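Dihydrofolate reductase, putative (Aspergillus flavus, PDB 6DRS) probably catalyses the NADPH-dependent reduction of dihydrofolate to tetrahydrofolate and binds NADP and an antifolate inhibitor. Local coordinates at residues F44-T49 with V223-S228; S73-G78 with A97-E102. All blocks are in the same frame, centred on the assembly; numbering follows the deposited sequence.

Contact 1: residues F44-T49 with V223-S228; sequences FARVTT and VGEPVS. With H8A (3-{[(3R)-7,9-diamino-3-methyl-2,3-dihydrofuro[2,3-f]quinazolin-4-yl]oxy}benzonitrile), chain G.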
# COMPACT_ATOMS: atom_id res chain seq x y z
N PHE A 44 -1.38 5.93 4.67
CA PHE A 44 -0.81 4.69 4.15
C PHE A 44 0.14 4.08 5.19
O PHE A 44 0.14 2.88 5.37
CB PHE A 44 -0.06 4.93 2.83
CG PHE A 44 0.76 3.75 2.37
CD1 PHE A 44 0.18 2.72 1.63
CD2 PHE A 44 2.12 3.67 2.67
CE1 PHE A 44 0.95 1.63 1.20
CE2 PHE A 44 2.87 2.58 2.24
CZ PHE A 44 2.29 1.56 1.51
N ALA A 45 0.93 4.95 5.83
CA ALA A 45 1.95 4.51 6.77
C ALA A 45 1.27 3.88 8.00
O ALA A 45 1.57 2.73 8.35
CB ALA A 45 2.87 5.66 7.14
N ARG A 46 0.32 4.60 8.60
CA ARG A 46 -0.36 4.13 9.83
C ARG A 46 -1.10 2.83 9.55
O ARG A 46 -0.99 1.90 10.32
CB ARG A 46 -1.36 5.15 10.39
CG ARG A 46 -0.71 6.43 10.88
CD ARG A 46 -1.79 7.20 11.62
NE ARG A 46 -2.95 7.44 10.77
CZ ARG A 46 -3.08 8.45 9.91
NH1 ARG A 46 -2.17 9.41 9.85
NH2 ARG A 46 -4.14 8.51 9.13
N VAL A 47 -1.85 2.78 8.46
CA VAL A 47 -2.63 1.62 8.14
C VAL A 47 -1.75 0.40 7.86
O VAL A 47 -2.06 -0.68 8.33
CB VAL A 47 -3.63 1.93 7.02
CG1 VAL A 47 -4.31 0.67 6.49
CG2 VAL A 47 -4.64 2.94 7.56
N THR A 48 -0.67 0.56 7.10
CA THR A 48 0.10 -0.65 6.69
C THR A 48 0.95 -1.14 7.87
O THR A 48 1.34 -2.30 7.89
CB THR A 48 1.00 -0.37 5.48
OG1 THR A 48 1.81 0.76 5.81
CG2 THR A 48 0.24 -0.16 4.20
N THR A 49 1.25 -0.27 8.81
CA THR A 49 2.09 -0.60 9.98
C THR A 49 1.26 -1.25 11.10
O THR A 49 1.71 -2.22 11.72
CB THR A 49 2.82 0.64 10.50
OG1 THR A 49 3.46 1.21 9.36
CG2 THR A 49 3.86 0.27 11.54
N VAL A 223 -9.23 -0.96 8.72
CA VAL A 223 -7.92 -0.32 8.69
C VAL A 223 -7.53 0.10 10.11
O VAL A 223 -6.42 0.55 10.30
CB VAL A 223 -7.85 0.85 7.68
CG1 VAL A 223 -8.22 0.41 6.28
CG2 VAL A 223 -8.68 2.06 8.12
N GLY A 224 -8.48 0.02 11.07
CA GLY A 224 -8.16 0.25 12.49
C GLY A 224 -8.00 1.72 12.87
O GLY A 224 -7.37 2.04 13.88
N GLU A 225 -8.51 2.64 12.05
CA GLU A 225 -8.66 4.04 12.44
C GLU A 225 -9.94 4.58 11.79
O GLU A 225 -10.44 3.99 10.83
CB GLU A 225 -7.44 4.88 12.08
CG GLU A 225 -7.15 4.84 10.59
CD GLU A 225 -5.99 5.73 10.21
OE1 GLU A 225 -4.82 5.38 10.57
OE2 GLU A 225 -6.26 6.79 9.64
N PRO A 226 -10.50 5.66 12.33
CA PRO A 226 -11.76 6.19 11.81
C PRO A 226 -11.62 6.72 10.37
O PRO A 226 -10.72 7.49 10.09
CB PRO A 226 -12.10 7.36 12.75
CG PRO A 226 -11.28 7.11 14.01
CD PRO A 226 -10.04 6.39 13.53
N VAL A 227 -12.48 6.27 9.47
CA VAL A 227 -12.51 6.78 8.09
C VAL A 227 -13.93 7.29 7.85
O VAL A 227 -14.88 6.55 8.11
CB VAL A 227 -12.19 5.64 7.10
CG1 VAL A 227 -12.57 5.97 5.66
CG2 VAL A 227 -10.75 5.19 7.20
N SER A 228 -14.10 8.51 7.36
CA SER A 228 -15.44 9.07 7.26
C SER A 228 -15.98 8.88 5.84
O SER A 228 -17.19 8.87 5.62
CB SER A 228 -15.46 10.51 7.65
OG SER A 228 -14.58 11.27 6.86
C2 H8A G . 2.89 5.65 -1.35
C3 H8A G . 1.62 6.11 -0.98
C4 H8A G . 0.51 5.25 -1.07
C5 H8A G . 0.65 3.93 -1.56
C6 H8A G . 1.95 3.50 -1.91
C7 H8A G . 3.02 4.35 -1.82
C8 H8A G . -0.46 3.12 -1.62
O1 H8A G . 3.98 6.46 -1.26
C10 H8A G . -1.80 4.84 -0.78
C14 H8A G . 4.93 6.37 -0.25
C15 H8A G . 6.20 6.96 -0.47
C16 H8A G . 7.17 6.89 0.54
C17 H8A G . 6.88 6.25 1.75
C18 H8A G . 5.62 5.66 2.01
N9 H8A G . -1.67 3.59 -1.24
N11 H8A G . -0.74 5.67 -0.72
N12 H8A G . -0.31 1.74 -2.08
N13 H8A G . -3.09 5.38 -0.36
C19 H8A G . 4.66 5.73 0.98
C20 H8A G . 5.37 5.04 3.17
N21 H8A G . 5.17 4.45 4.20
C22 H8A G . 4.25 3.71 -2.27
C23 H8A G . 3.70 2.40 -2.84
O24 H8A G . 2.34 2.27 -2.39
C25 H8A G . 5.02 3.26 -1.04
O HOH W 1 -4.11 -1.36 9.62
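Val47 and Val223 meet where helix 38-49 of the dihydrofolate reductase fold, a helix that lines the antifolate pocket, packs against the end of helix 216-223 and the loop after it. This is the tight, buried half of the contact. CB of Val223 lies 3.7 Å from CG1 of Val47 and almost as near its CG2, in the fork of the isopropyl group. With CG1 of Val47 anti to the backbone N (chi1 170°), both methyls face the partner. A beta-branched residue suits this place because it offers two methyls close to the backbone, and Phe154 of strand 150-157 also touches Val47. A water joins Val47 O to Val223 O, 3.1 Å from the latter.

Gly224, just past the last helical residue, has positive phi, which glycine adopts easily, and the chain then brings Glu225 to the more open side. There exposed Arg46 grips the carboxylate side-on: NE reaches OE1 of Glu225 at 2.8 Å, and NH2 reaches OE2 at the same distance. Guanidinium and carboxylate are nearly coplanar, 25° apart, and the bend at chi3 of Arg46 (-57°) turns the guanidinium edge to its partner. Arg50 adds a second positive charge at Glu225 OE1, which probably steadies the carboxylate.

Farther round the helix, the Phe44 ring lies between Thr48 CG2 on one face and the inhibitor on the other, its CD1 3.3 Å from inhibitor C8. Thr48 OG1 in turn donates to Phe44 O at 2.7 Å, from the carbonyl face opposite Thr48 N.

Contact 2: residues S73-G78 with A97-E102; sequences SLRPLG and AEELKE. With SO4 (sulfate ion), chain E.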
# COMPACT_ATOMS: atom_id res chain seq x y z
N SER A 73 16.83 5.65 0.70
CA SER A 73 17.17 5.87 2.10
C SER A 73 15.99 5.50 3.00
O SER A 73 16.21 5.19 4.16
CB SER A 73 17.58 7.31 2.31
OG SER A 73 16.52 8.16 1.91
N LEU A 74 14.77 5.56 2.46
CA LEU A 74 13.57 5.22 3.19
C LEU A 74 13.27 3.73 3.01
O LEU A 74 12.34 3.20 3.61
CB LEU A 74 12.39 6.07 2.68
CG LEU A 74 12.39 7.55 3.06
CD1 LEU A 74 10.96 8.06 3.18
CD2 LEU A 74 13.14 7.83 4.36
N ARG A 75 14.04 3.00 2.24
CA ARG A 75 13.58 1.63 2.03
C ARG A 75 14.65 0.62 2.49
O ARG A 75 15.83 0.99 2.59
CB ARG A 75 13.13 1.46 0.58
CG ARG A 75 14.22 0.99 -0.36
CD ARG A 75 13.86 1.22 -1.81
NE ARG A 75 15.09 1.01 -2.55
CZ ARG A 75 15.45 1.67 -3.64
NH1 ARG A 75 14.69 2.65 -4.11
NH2 ARG A 75 16.58 1.34 -4.26
N PRO A 76 14.28 -0.64 2.77
CA PRO A 76 12.87 -1.12 2.86
C PRO A 76 12.09 -0.37 3.94
O PRO A 76 12.68 0.15 4.88
CB PRO A 76 12.98 -2.62 3.19
CG PRO A 76 14.44 -2.97 2.97
CD PRO A 76 15.16 -1.68 3.28
N LEU A 77 10.78 -0.23 3.77
CA LEU A 77 9.98 0.68 4.62
C LEU A 77 9.89 0.10 6.05
O LEU A 77 9.62 -1.11 6.24
CB LEU A 77 8.61 0.80 3.96
CG LEU A 77 8.55 1.73 2.74
CD1 LEU A 77 7.19 1.64 2.08
CD2 LEU A 77 8.82 3.18 3.16
N GLY A 78 10.13 0.93 7.05
CA GLY A 78 10.28 0.46 8.42
C GLY A 78 8.99 -0.04 9.05
O GLY A 78 7.86 0.43 8.75
N ALA A 97 19.02 -7.17 0.24
CA ALA A 97 19.81 -7.55 1.43
C ALA A 97 20.71 -6.39 1.81
O ALA A 97 20.85 -6.04 2.99
CB ALA A 97 20.60 -8.80 1.17
N GLU A 98 21.26 -5.73 0.81
CA GLU A 98 22.18 -4.64 1.06
C GLU A 98 21.42 -3.45 1.65
O GLU A 98 21.88 -2.83 2.61
CB GLU A 98 22.87 -4.26 -0.24
CG GLU A 98 24.23 -3.61 -0.06
CD GLU A 98 24.82 -3.18 -1.40
OE1 GLU A 98 24.97 -4.06 -2.29
OE2 GLU A 98 25.11 -1.97 -1.55
N GLU A 99 20.27 -3.13 1.06
CA GLU A 99 19.47 -1.96 1.47
C GLU A 99 18.90 -2.19 2.87
O GLU A 99 18.91 -1.30 3.73
CB GLU A 99 18.41 -1.64 0.40
CG GLU A 99 18.99 -0.99 -0.86
CD GLU A 99 18.03 -0.89 -2.04
OE1 GLU A 99 16.85 -1.27 -1.89
OE2 GLU A 99 18.46 -0.46 -3.12
N LEU A 100 18.42 -3.41 3.12
CA LEU A 100 17.98 -3.81 4.49
C LEU A 100 19.07 -3.54 5.54
O LEU A 100 18.81 -2.91 6.58
CB LEU A 100 17.58 -5.29 4.45
CG LEU A 100 17.04 -5.85 5.77
CD1 LEU A 100 15.96 -4.95 6.34
CD2 LEU A 100 16.52 -7.28 5.57
N LYS A 101 20.30 -3.99 5.27
CA LYS A 101 21.45 -3.82 6.19
C LYS A 101 21.71 -2.33 6.48
O LYS A 101 22.03 -1.95 7.62
CB LYS A 101 22.68 -4.53 5.61
CG LYS A 101 23.93 -4.51 6.49
CD LYS A 101 25.13 -5.19 5.86
CE LYS A 101 26.31 -5.17 6.80
NZ LYS A 101 27.39 -6.11 6.37
N GLU A 102 21.62 -1.49 5.46
CA GLU A 102 21.80 -0.04 5.65
C GLU A 102 20.65 0.49 6.54
O GLU A 102 20.83 1.34 7.44
CB GLU A 102 21.86 0.59 4.25
CG GLU A 102 22.22 2.07 4.20
CD GLU A 102 23.12 2.61 5.30
OE1 GLU A 102 24.21 2.01 5.52
OE2 GLU A 102 22.74 3.63 5.93
S SO4 E . 10.77 3.90 9.94
O1 SO4 E . 10.01 5.17 9.96
O2 SO4 E . 10.01 2.87 10.67
O3 SO4 E . 12.09 4.09 10.60
O4 SO4 E . 10.98 3.50 8.53
O HOH W 2 18.40 1.23 2.96
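The backbones of 73-78 and 97-102 are nearest at Pro76 and Leu100, whose CA atoms are 6.0 Å apart, and the peptide bond between Arg75 and Pro76 is cis. The proline ring lies against the helix backbone, with CD 3.7 Å from Leu100 N and CG 4.2 Å from Leu100 CB; a compact ring with limited torsional freedom suits this close approach. A water lies between the two backbones, 2.6 Å from Arg75 O and 2.7 Å from Glu99 O.

Beside the ring, Arg75 reaches out with its chain extended from CG to NE and takes hold of Glu99 side-on. Its NE donates to Glu99 OE1 at 3.0 Å, and NH2 to OE2 at 2.8 Å. Both oxygens lie near the guanidinium plane, yet the two flat groups are turned 50° apart, so the N-H groups meet the carboxylate from above its plane, 55° out at OE1. Tyr67 OH also bonds Glu99 OE1, Arg95 pairs with OE2, and Val70 O accepts from Arg75 NH1.

Arg75 and Glu99 are both buried, and each has its charge met by an opposite one and by further polar groups. Glu99, lying between Arg75 and Arg95, probably offsets the closeness of those two like charges and is likely to remain ionised.

In the fold
Along the chain the order is 44-49, 73-78, 97-102, 223-228, so both halves of contact 2 fall between the two halves of contact 1. The centres are 23 Å apart, though the nearest atoms come within about 4 Å without touching. Both contacts border the central mixed sheet: contact 1 reaches strands 57-63 and 150-157, while the loop of contact 2 leads into strand 81-85, and residues of contact 2 touch strand 128-132. The two contacts share the inhibitor pocket, to which Phe44 and Ala45 of the one and Leu77 of the other belong. Arg80 hydrogen-bonds Thr48 OG1 through NH1 and Gly78 O through NH2, so it bridges the helix and the loop that line this site.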